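Local coordinates for RagB/SusD domain protein (PDB 5J90), which binds chitin as a SusD-like lipoprotein of a polysaccharide utilization locus and probably helps pass chitin fragments on for uptake at the outer membrane, at residues A[47-56]-A[85-93]; A[278-286]-A[365-376]. All blocks are in the same frame, centred on the assembly; numbering follows the deposited sequence.

Interaction 1: A[47-56]-A[85-93]; sequences WVYQLQQGLN and WNGFIWDYG. With EDO (1,2-ethanediol), chain C.
Helix 47-54 and helix 85-93 cross nearly at right angles, 99° between their directions, with axes 7.3 Å apart at the closest. The CA atoms of Gln52 and Ile89 come within 4.6 Å of each other, and Ile89 CG1 lies 3.2 Å from Gln52 O. Leu51 sends its two methyls to different rings. CD1 sits over a face of Phe88, 3.6 Å from the ring centroid, and CD2 over the five-membered ring of Trp85. Leu55 CD1 covers the six-membered ring on the same face of Trp85. Val48 CG1 stands squarely over the middle of the Tyr92 ring. It gets there because it is anti to the backbone N (chi1 175°). The Trp47 and Phe88 rings meet obliquely, Trp47 CZ3 to Phe88 CE2 at 3.3 Å. With Phe88 cut back to an alanine, Leu51 CD1 would probably lose the face it lies on, and a gap would open beside the Trp47 ring. A water bridges Leu51 O, Asn56 ND2 and Asn86 OD1, and Asn76 also bonds Asn86 OD1. A 1,2-ethanediol, probably from the crystallisation liquor, sits by Tyr92 OH, though its detailed fit is doubtful. This is near-perpendicular helix packing in the helical body of a SusD-like protein, built from methyls laid on aromatic faces.

Interaction 2: A[278-286]-A[365-376]; sequences YQDPRIASY and FDQRGVSGAAGY
Asp280 OD2 is met by two groups: Tyr376 OH, which gives it a weak bond of 2.7 Å across the contact, and Arg282 NH2 at 2.8 Å. The Tyr376 ring extends there with CG anti to the backbone N (chi1 180°). Asp280 OD1 takes two more bonds from Arg282, one from the side-chain NE at 3.0 Å and one from the backbone N at 2.9 Å. NE comes in on the syn lone pair, almost straight at 176°, while the backbone N meets the anti side. The guanidinium thus grips the carboxylate side-on. The backbone bond caps the turn that leads into helix 283-286. Gln423 of helix 413-428 bonds both Tyr376 OH and Arg282 NH2, and Ser364 takes Arg282 NH1.

Phe365 covers the arginine side of this pair. Phe365 CE1 lies over one face of the guanidinium, 3.6 Å from Arg282 CZ, with the two planes 50° apart. Phe365 CE2 touches Pro281 CG at 3.5 Å. Pro281 also packs against Val370. Further along, the CG atoms of Arg282 and Arg368 touch. Arg368 then bends at chi2 and lays one face of its guanidinium over Tyr286 CE1. Arg368 NH2 bonds the carbonyls of Ala427 and Phe429, and Tyr286 OH bonds that of Ile426. A water joins Ser285 OG to Arg368 O.

The buried charge of Asp280 is thus matched by Arg282 within its own turn. The Tyr376 hydroxyl probably eases it further. The side-on grip probably fixes the rotation of the guanidinium, while Phe365 CE1 covers one of its faces.

Overall arrangement
The contacts come in series along the chain, interaction 1 closing before interaction 2 opens. Their centres lie about 31 Å apart and their nearest atoms about 12 Å apart, so they do not touch. They share no helix. Interaction 1 joins helix 46-54 to the early part of the long helix 83-108. Its centre is about 14 Å from the centre of the chain. The centre of interaction 2 lies further out, at about 21 Å from the centre of the chain. It joins the turn after helix 269-277 and the short helix 283-286 to the end of helix 353-368, the link that follows and helix 373-378. The two contacts therefore tie separate parts of one mostly helical SusD-like fold, one chiefly by apolar packing and the other round a salt bridge.

Interaction 1: A[47-56]-A[85-93]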
loop_
_atom_site.group_PDB
_atom_site.type_symbol
_atom_site.label_atom_id
_atom_site.label_comp_id
_atom_site.label_asym_id
_atom_site.label_seq_id
_atom_site.Cartn_x
_atom_site.Cartn_y
_atom_site.Cartn_z
ATOM N N TRP A 47 -11.825 -19.645 26.907
ATOM C CA TRP A 47 -12.091 -20.064 25.540
ATOM C C TRP A 47 -12.315 -18.870 24.621
ATOM O O TRP A 47 -12.043 -18.949 23.425
ATOM C CB TRP A 47 -13.249 -21.086 25.455
ATOM C CG TRP A 47 -14.616 -20.579 25.831
ATOM C CD1 TRP A 47 -15.232 -20.684 27.050
ATOM C CD2 TRP A 47 -15.552 -19.927 24.968
ATOM N NE1 TRP A 47 -16.482 -20.116 26.997
ATOM C CE2 TRP A 47 -16.705 -19.648 25.733
ATOM C CE3 TRP A 47 -15.526 -19.548 23.622
ATOM C CZ2 TRP A 47 -17.823 -19.006 25.193
ATOM C CZ3 TRP A 47 -16.634 -18.903 23.089
ATOM C CH2 TRP A 47 -17.768 -18.644 23.874
ATOM N N VAL A 48 -12.802 -17.760 25.176
ATOM C CA VAL A 48 -12.949 -16.550 24.372
ATOM C C VAL A 48 -11.581 -15.936 24.058
ATOM O O VAL A 48 -11.342 -15.551 22.915
ATOM C CB VAL A 48 -13.902 -15.511 24.998
ATOM C CG1 VAL A 48 -13.902 -14.230 24.172
ATOM C CG2 VAL A 48 -15.328 -16.079 25.083
ATOM N N TYR A 49 -10.677 -15.848 25.038
ATOM C CA TYR A 49 -9.324 -15.374 24.727
ATOM C C TYR A 49 -8.688 -16.218 23.620
ATOM O O TYR A 49 -8.023 -15.693 22.715
ATOM C CB TYR A 49 -8.394 -15.340 25.962
ATOM C CG TYR A 49 -7.008 -14.919 25.517
ATOM C CD1 TYR A 49 -6.686 -13.578 25.387
ATOM C CD2 TYR A 49 -6.064 -15.857 25.121
ATOM C CE1 TYR A 49 -5.445 -13.179 24.917
ATOM C CE2 TYR A 49 -4.825 -15.471 24.647
ATOM C CZ TYR A 49 -4.520 -14.126 24.547
ATOM O OH TYR A 49 -3.286 -13.744 24.058
ATOM N N GLN A 50 -8.866 -17.532 23.699
ATOM C CA GLN A 50 -8.280 -18.421 22.718
ATOM C C GLN A 50 -8.696 -18.009 21.302
ATOM O O GLN A 50 -7.891 -18.086 20.378
ATOM C CB GLN A 50 -8.697 -19.871 23.002
ATOM C CG GLN A 50 -7.965 -20.891 22.159
ATOM C CD GLN A 50 -8.390 -22.307 22.468
ATOM O OE1 GLN A 50 -9.552 -22.565 22.793
ATOM N NE2 GLN A 50 -7.454 -23.235 22.357
ATOM N N LEU A 51 -9.943 -17.564 21.135
ATOM C CA LEU A 51 -10.435 -17.147 19.815
ATOM C C LEU A 51 -10.113 -15.681 19.492
ATOM O O LEU A 51 -9.861 -15.328 18.339
ATOM C CB LEU A 51 -11.945 -17.400 19.700
ATOM C CG LEU A 51 -12.342 -18.870 19.845
ATOM C CD1 LEU A 51 -13.858 -18.978 19.906
ATOM C CD2 LEU A 51 -11.796 -19.681 18.689
ATOM N N GLN A 52 -10.112 -14.831 20.513
ATOM C CA GLN A 52 -9.840 -13.413 20.320
ATOM C C GLN A 52 -8.402 -13.161 19.903
ATOM O O GLN A 52 -8.148 -12.300 19.056
ATOM C CB GLN A 52 -10.122 -12.641 21.605
ATOM C CG GLN A 52 -10.005 -11.138 21.404
ATOM C CD GLN A 52 -9.533 -10.400 22.643
ATOM O OE1 GLN A 52 -9.012 -11.006 23.585
ATOM N NE2 GLN A 52 -9.710 -9.084 22.646
ATOM N N GLN A 53 -7.458 -13.889 20.500
ATOM C CA GLN A 53 -6.051 -13.657 20.205
ATOM C C GLN A 53 -5.217 -14.939 20.133
ATOM O O GLN A 53 -4.249 -15.016 19.379
ATOM C CB GLN A 53 -5.452 -12.670 21.216
ATOM C CG GLN A 53 -4.017 -12.298 20.881
ATOM C CD GLN A 53 -3.447 -11.144 21.708
ATOM O OE1 GLN A 53 -4.139 -10.186 22.082
ATOM N NE2 GLN A 53 -2.163 -11.236 21.988
ATOM N N GLY A 54 -5.592 -15.955 20.910
ATOM C CA GLY A 54 -4.770 -17.147 21.037
ATOM C C GLY A 54 -4.528 -17.924 19.757
ATOM O O GLY A 54 -3.478 -18.555 19.587
ATOM N N LEU A 55 -5.504 -17.882 18.856
ATOM C CA LEU A 55 -5.434 -18.639 17.607
ATOM C C LEU A 55 -5.259 -17.725 16.388
ATOM O O LEU A 55 -5.456 -18.143 15.240
ATOM C CB LEU A 55 -6.674 -19.534 17.455
ATOM C CG LEU A 55 -6.712 -20.706 18.442
ATOM C CD1 LEU A 55 -8.067 -21.395 18.435
ATOM C CD2 LEU A 55 -5.620 -21.696 18.088
ATOM N N ASN A 56 -4.849 -16.485 16.643
ATOM C CA ASN A 56 -4.459 -15.593 15.550
ATOM C C ASN A 56 -3.075 -14.996 15.813
ATOM O O ASN A 56 -2.075 -15.675 15.609
ATOM C CB ASN A 56 -5.566 -14.579 15.149
ATOM C CG ASN A 56 -6.106 -13.762 16.320
ATOM O OD1 ASN A 56 -5.503 -12.778 16.733
ATOM N ND2 ASN A 56 -7.290 -14.131 16.813
ATOM N N TRP A 85 -14.121 -18.339 14.172
ATOM C CA TRP A 85 -13.147 -17.982 15.208
ATOM C C TRP A 85 -12.981 -16.469 15.318
ATOM O O TRP A 85 -13.045 -15.892 16.403
ATOM C CB TRP A 85 -11.779 -18.578 14.882
ATOM C CG TRP A 85 -11.664 -20.072 15.024
ATOM C CD1 TRP A 85 -12.667 -20.970 15.288
ATOM C CD2 TRP A 85 -10.460 -20.834 14.906
ATOM N NE1 TRP A 85 -12.145 -22.248 15.347
ATOM C CE2 TRP A 85 -10.794 -22.189 15.117
ATOM C CE3 TRP A 85 -9.125 -20.501 14.651
ATOM C CZ2 TRP A 85 -9.841 -23.207 15.073
ATOM C CZ3 TRP A 85 -8.180 -21.509 14.609
ATOM C CH2 TRP A 85 -8.542 -22.851 14.821
ATOM N N ASN A 86 -12.771 -15.834 14.171
ATOM C CA ASN A 86 -12.279 -14.460 14.151
ATOM C C ASN A 86 -13.335 -13.410 14.462
ATOM O O ASN A 86 -13.014 -12.285 14.847
ATOM C CB ASN A 86 -11.565 -14.182 12.827
ATOM C CG ASN A 86 -10.372 -15.092 12.620
ATOM O OD1 ASN A 86 -9.681 -15.442 13.580
ATOM N ND2 ASN A 86 -10.130 -15.494 11.379
ATOM N N GLY A 87 -14.606 -13.774 14.322
ATOM C CA GLY A 87 -15.682 -12.880 14.700
ATOM C C GLY A 87 -15.629 -12.463 16.160
ATOM O O GLY A 87 -16.061 -11.369 16.508
ATOM N N PHE A 88 -15.084 -13.324 17.011
ATOM C CA PHE A 88 -14.966 -13.012 18.435
ATOM C C PHE A 88 -14.161 -11.744 18.709
ATOM O O PHE A 88 -14.450 -11.014 19.660
ATOM C CB PHE A 88 -14.352 -14.192 19.197
ATOM C CG PHE A 88 -15.334 -15.287 19.500
ATOM C CD1 PHE A 88 -15.607 -16.274 18.568
ATOM C CD2 PHE A 88 -15.993 -15.315 20.720
ATOM C CE1 PHE A 88 -16.531 -17.285 18.853
ATOM C CE2 PHE A 88 -16.912 -16.320 21.014
ATOM C CZ PHE A 88 -17.178 -17.306 20.077
ATOM N N ILE A 89 -13.155 -11.478 17.875
ATOM C CA ILE A 89 -12.313 -10.297 18.059
ATOM C C ILE A 89 -13.169 -9.039 17.992
ATOM O O ILE A 89 -13.127 -8.177 18.872
ATOM C CB ILE A 89 -11.231 -10.212 16.961
ATOM C CG1 ILE A 89 -10.418 -11.507 16.872
ATOM C CG2 ILE A 89 -10.339 -8.997 17.195
ATOM C CD1 ILE A 89 -9.561 -11.594 15.613
ATOM N N TRP A 90 -13.965 -8.947 16.931
ATOM C CA TRP A 90 -14.805 -7.786 16.703
ATOM C C TRP A 90 -15.915 -7.712 17.751
ATOM O O TRP A 90 -16.144 -6.666 18.373
ATOM C CB TRP A 90 -15.399 -7.875 15.296
ATOM C CG TRP A 90 -16.218 -6.701 14.863
ATOM C CD1 TRP A 90 -17.518 -6.427 15.190
ATOM C CD2 TRP A 90 -15.800 -5.658 13.980
ATOM N NE1 TRP A 90 -17.927 -5.262 14.575
ATOM C CE2 TRP A 90 -16.887 -4.772 13.824
ATOM C CE3 TRP A 90 -14.604 -5.381 13.307
ATOM C CZ2 TRP A 90 -16.815 -3.634 13.016
ATOM C CZ3 TRP A 90 -14.536 -4.251 12.508
ATOM C CH2 TRP A 90 -15.625 -3.391 12.379
ATOM N N ASP A 91 -16.607 -8.828 17.953
ATOM C CA ASP A 91 -17.804 -8.798 18.784
ATOM C C ASP A 91 -17.486 -8.462 20.249
ATOM O O ASP A 91 -18.143 -7.605 20.849
ATOM C CB ASP A 91 -18.607 -10.095 18.623
ATOM C CG ASP A 91 -19.151 -10.270 17.205
ATOM O OD1 ASP A 91 -19.386 -9.251 16.533
ATOM O OD2 ASP A 91 -19.334 -11.425 16.758
ATOM N N TYR A 92 -16.440 -9.076 20.803
ATOM C CA TYR A 92 -16.069 -8.775 22.185
ATOM C C TYR A 92 -15.457 -7.386 22.356
ATOM O O TYR A 92 -15.736 -6.695 23.334
ATOM C CB TYR A 92 -15.170 -9.867 22.779
ATOM C CG TYR A 92 -15.979 -10.996 23.373
ATOM C CD1 TYR A 92 -16.583 -11.945 22.558
ATOM C CD2 TYR A 92 -16.168 -11.094 24.745
ATOM C CE1 TYR A 92 -17.344 -12.968 23.089
ATOM C CE2 TYR A 92 -16.935 -12.117 25.287
ATOM C CZ TYR A 92 -17.516 -13.043 24.449
ATOM O OH TYR A 92 -18.279 -14.071 24.977
ATOM N N GLY A 93 -14.651 -6.957 21.387
ATOM C CA GLY A 93 -14.053 -5.635 21.432
ATOM C C GLY A 93 -15.081 -4.519 21.384
ATOM O O GLY A 93 -15.029 -3.565 22.153
HETATM C C1 EDO C . -19.921 -16.073 23.570
HETATM O O1 EDO C . -20.528 -15.059 24.378
HETATM C C2 EDO C . -20.779 -16.304 22.335
HETATM O O2 EDO C . -20.972 -15.062 21.648
HETATM O O HOH W 1 -8.921 -16.445 16.077
HETATM O O HOH W 2 -10.978 -7.539 20.533
#

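Interaction 2: A[278-286]-A[365-376]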
loop_
_atom_site.group_PDB
_atom_site.type_symbol
_atom_site.label_atom_id
_atom_site.label_comp_id
_atom_site.label_asym_id
_atom_site.label_seq_id
_atom_site.Cartn_x
_atom_site.Cartn_y
_atom_site.Cartn_z
ATOM N N TYR A 278 20.441 -17.662 21.385
ATOM C CA TYR A 278 21.051 -16.651 22.237
ATOM C C TYR A 278 21.327 -17.144 23.658
ATOM O O TYR A 278 21.875 -16.399 24.461
ATOM C CB TYR A 278 20.145 -15.421 22.334
ATOM C CG TYR A 278 20.083 -14.524 21.107
ATOM C CD1 TYR A 278 21.121 -14.470 20.178
ATOM C CD2 TYR A 278 18.982 -13.701 20.901
ATOM C CE1 TYR A 278 21.053 -13.623 19.071
ATOM C CE2 TYR A 278 18.906 -12.858 19.807
ATOM C CZ TYR A 278 19.937 -12.820 18.893
ATOM O OH TYR A 278 19.844 -11.962 17.810
ATOM N N GLN A 279 20.935 -18.380 23.967
ATOM C CA GLN A 279 21.000 -18.898 25.341
ATOM C C GLN A 279 20.401 -17.881 26.307
ATOM O O GLN A 279 20.982 -17.537 27.335
ATOM C CB GLN A 279 22.438 -19.243 25.735
ATOM C CG GLN A 279 23.029 -20.381 24.924
ATOM C CD GLN A 279 24.439 -20.731 25.356
ATOM O OE1 GLN A 279 24.813 -20.534 26.514
ATOM N NE2 GLN A 279 25.231 -21.246 24.424
ATOM N N ASP A 280 19.221 -17.396 25.941
ATOM C CA ASP A 280 18.584 -16.287 26.623
ATOM C C ASP A 280 18.005 -16.753 27.957
ATOM O O ASP A 280 17.159 -17.643 27.980
ATOM C CB ASP A 280 17.476 -15.765 25.702
ATOM C CG ASP A 280 16.962 -14.408 26.108
ATOM O OD1 ASP A 280 16.702 -14.193 27.303
ATOM O OD2 ASP A 280 16.816 -13.538 25.211
ATOM N N PRO A 281 18.442 -16.143 29.073
ATOM C CA PRO A 281 17.963 -16.601 30.385
ATOM C C PRO A 281 16.478 -16.326 30.622
ATOM O O PRO A 281 15.906 -16.880 31.561
ATOM C CB PRO A 281 18.820 -15.805 31.375
ATOM C CG PRO A 281 19.241 -14.591 30.623
ATOM C CD PRO A 281 19.413 -15.042 29.194
ATOM N N ARG A 282 15.853 -15.496 29.789
ATOM C CA ARG A 282 14.417 -15.257 29.922
ATOM C C ARG A 282 13.595 -16.482 29.531
ATOM O O ARG A 282 12.407 -16.558 29.839
ATOM C CB ARG A 282 13.992 -14.033 29.096
ATOM C CG ARG A 282 14.510 -12.726 29.680
ATOM C CD ARG A 282 14.306 -11.545 28.719
ATOM N NE ARG A 282 15.201 -11.632 27.568
ATOM C CZ ARG A 282 15.374 -10.652 26.683
ATOM N NH1 ARG A 282 14.709 -9.510 26.822
ATOM N NH2 ARG A 282 16.214 -10.816 25.674
ATOM N N ILE A 283 14.234 -17.452 28.883
ATOM C CA ILE A 283 13.532 -18.629 28.393
ATOM C C ILE A 283 12.868 -19.402 29.535
ATOM O O ILE A 283 11.813 -20.001 29.348
ATOM C CB ILE A 283 14.481 -19.549 27.592
ATOM C CG1 ILE A 283 13.706 -20.455 26.637
ATOM C CG2 ILE A 283 15.369 -20.366 28.527
ATOM C CD1 ILE A 283 14.612 -21.206 25.677
ATOM N N ALA A 284 13.476 -19.351 30.718
ATOM C CA ALA A 284 13.036 -20.176 31.840
ATOM C C ALA A 284 11.698 -19.727 32.419
ATOM O O ALA A 284 10.919 -20.551 32.887
ATOM C CB ALA A 284 14.102 -20.212 32.922
ATOM N N SER A 285 11.425 -18.428 32.395
ATOM C CA SER A 285 10.132 -17.959 32.874
ATOM C C SER A 285 9.113 -17.869 31.738
ATOM O O SER A 285 7.914 -17.925 31.985
ATOM C CB SER A 285 10.246 -16.627 33.611
ATOM O OG SER A 285 10.704 -15.589 32.760
ATOM N N TYR A 286 9.590 -17.754 30.501
ATOM C CA TYR A 286 8.684 -17.692 29.354
ATOM C C TYR A 286 8.025 -19.042 29.087
ATOM O O TYR A 286 6.851 -19.103 28.700
ATOM C CB TYR A 286 9.419 -17.252 28.078
ATOM C CG TYR A 286 9.721 -15.772 27.957
ATOM C CD1 TYR A 286 9.620 -14.915 29.047
ATOM C CD2 TYR A 286 10.111 -15.240 26.736
ATOM C CE1 TYR A 286 9.896 -13.556 28.922
ATOM C CE2 TYR A 286 10.398 -13.892 26.605
ATOM C CZ TYR A 286 10.281 -13.056 27.690
ATOM O OH TYR A 286 10.556 -11.713 27.567
ATOM N N PHE A 365 15.461 -7.606 31.022
ATOM C CA PHE A 365 16.120 -8.541 31.940
ATOM C C PHE A 365 15.700 -8.244 33.377
ATOM O O PHE A 365 15.366 -9.169 34.133
ATOM C CB PHE A 365 17.646 -8.462 31.813
ATOM C CG PHE A 365 18.242 -9.431 30.820
ATOM C CD1 PHE A 365 17.842 -9.439 29.485
ATOM C CD2 PHE A 365 19.243 -10.311 31.213
ATOM C CE1 PHE A 365 18.411 -10.321 28.577
ATOM C CE2 PHE A 365 19.813 -11.192 30.311
ATOM C CZ PHE A 365 19.401 -11.197 28.987
ATOM N N ASP A 366 15.708 -6.968 33.761
ATOM C CA ASP A 366 15.290 -6.584 35.105
ATOM C C ASP A 366 13.829 -6.946 35.351
ATOM O O ASP A 366 13.473 -7.445 36.427
ATOM C CB ASP A 366 15.505 -5.088 35.335
ATOM C CG ASP A 366 16.972 -4.709 35.416
ATOM O OD1 ASP A 366 17.829 -5.605 35.590
ATOM O OD2 ASP A 366 17.262 -3.500 35.316
ATOM N N GLN A 367 12.983 -6.704 34.351
ATOM C CA GLN A 367 11.564 -6.985 34.483
ATOM C C GLN A 367 11.317 -8.469 34.747
ATOM O O GLN A 367 10.418 -8.831 35.524
ATOM C CB GLN A 367 10.811 -6.540 33.228
ATOM C CG GLN A 367 9.316 -6.584 33.409
ATOM C CD GLN A 367 8.554 -6.015 32.235
ATOM O OE1 GLN A 367 8.975 -6.128 31.077
ATOM N NE2 GLN A 367 7.415 -5.409 32.525
ATOM N N ARG A 368 12.120 -9.320 34.117
ATOM C CA ARG A 368 11.949 -10.766 34.241
ATOM C C ARG A 368 12.765 -11.366 35.389
ATOM O O ARG A 368 12.689 -12.563 35.640
ATOM C CB ARG A 368 12.304 -11.462 32.921
ATOM C CG ARG A 368 11.626 -10.864 31.694
ATOM C CD ARG A 368 10.113 -10.858 31.807
ATOM N NE ARG A 368 9.522 -10.447 30.534
ATOM C CZ ARG A 368 8.253 -10.628 30.204
ATOM N NH1 ARG A 368 7.414 -11.218 31.047
ATOM N NH2 ARG A 368 7.825 -10.226 29.017
ATOM N N GLY A 369 13.549 -10.536 36.071
ATOM C CA GLY A 369 14.300 -10.989 37.237
ATOM C C GLY A 369 15.495 -11.866 36.921
ATOM O O GLY A 369 15.877 -12.716 37.736
ATOM N N VAL A 370 16.098 -11.678 35.751
ATOM C CA VAL A 370 17.260 -12.470 35.366
ATOM C C VAL A 370 18.523 -11.624 35.312
ATOM O O VAL A 370 18.480 -10.425 35.024
ATOM C CB VAL A 370 17.058 -13.211 34.024
ATOM C CG1 VAL A 370 15.977 -14.277 34.163
ATOM C CG2 VAL A 370 16.723 -12.232 32.913
ATOM N N SER A 371 19.648 -12.258 35.620
ATOM C CA SER A 371 20.936 -11.585 35.594
ATOM C C SER A 371 21.643 -11.888 34.280
ATOM O O SER A 371 21.151 -12.671 33.465
ATOM C CB SER A 371 21.790 -12.050 36.776
ATOM O OG SER A 371 21.964 -13.452 36.733
ATOM N N GLY A 372 22.794 -11.250 34.079
ATOM C CA GLY A 372 23.642 -11.545 32.940
ATOM C C GLY A 372 23.448 -10.643 31.737
ATOM O O GLY A 372 23.930 -10.961 30.656
ATOM N N ALA A 373 22.763 -9.520 31.922
ATOM C CA ALA A 373 22.481 -8.617 30.805
ATOM C C ALA A 373 23.748 -8.122 30.107
ATOM O O ALA A 373 23.814 -8.095 28.879
ATOM C CB ALA A 373 21.636 -7.435 31.269
ATOM N N ALA A 374 24.756 -7.732 30.881
ATOM C CA ALA A 374 25.961 -7.154 30.295
ATOM C C ALA A 374 26.638 -8.099 29.300
ATOM O O ALA A 374 27.022 -7.686 28.204
ATOM C CB ALA A 374 26.939 -6.727 31.386
ATOM N N GLY A 375 26.780 -9.365 29.683
ATOM C CA GLY A 375 27.406 -10.356 28.827
ATOM C C GLY A 375 26.570 -10.675 27.602
ATOM O O GLY A 375 27.096 -10.874 26.504
ATOM N N TYR A 376 25.258 -10.740 27.805
ATOM C CA TYR A 376 24.306 -10.996 26.726
ATOM C C TYR A 376 24.357 -9.870 25.691
ATOM O O TYR A 376 24.429 -10.122 24.487
ATOM C CB TYR A 376 22.910 -11.115 27.336
ATOM C CG TYR A 376 21.770 -11.379 26.375
ATOM C CD1 TYR A 376 21.067 -10.323 25.798
ATOM C CD2 TYR A 376 21.369 -12.674 26.079
ATOM C CE1 TYR A 376 20.002 -10.556 24.936
ATOM C CE2 TYR A 376 20.302 -12.919 25.208
ATOM C CZ TYR A 376 19.628 -11.849 24.644
ATOM O OH TYR A 376 18.572 -12.080 23.793
HETATM O O HOH W 3 9.846 -13.494 34.405
#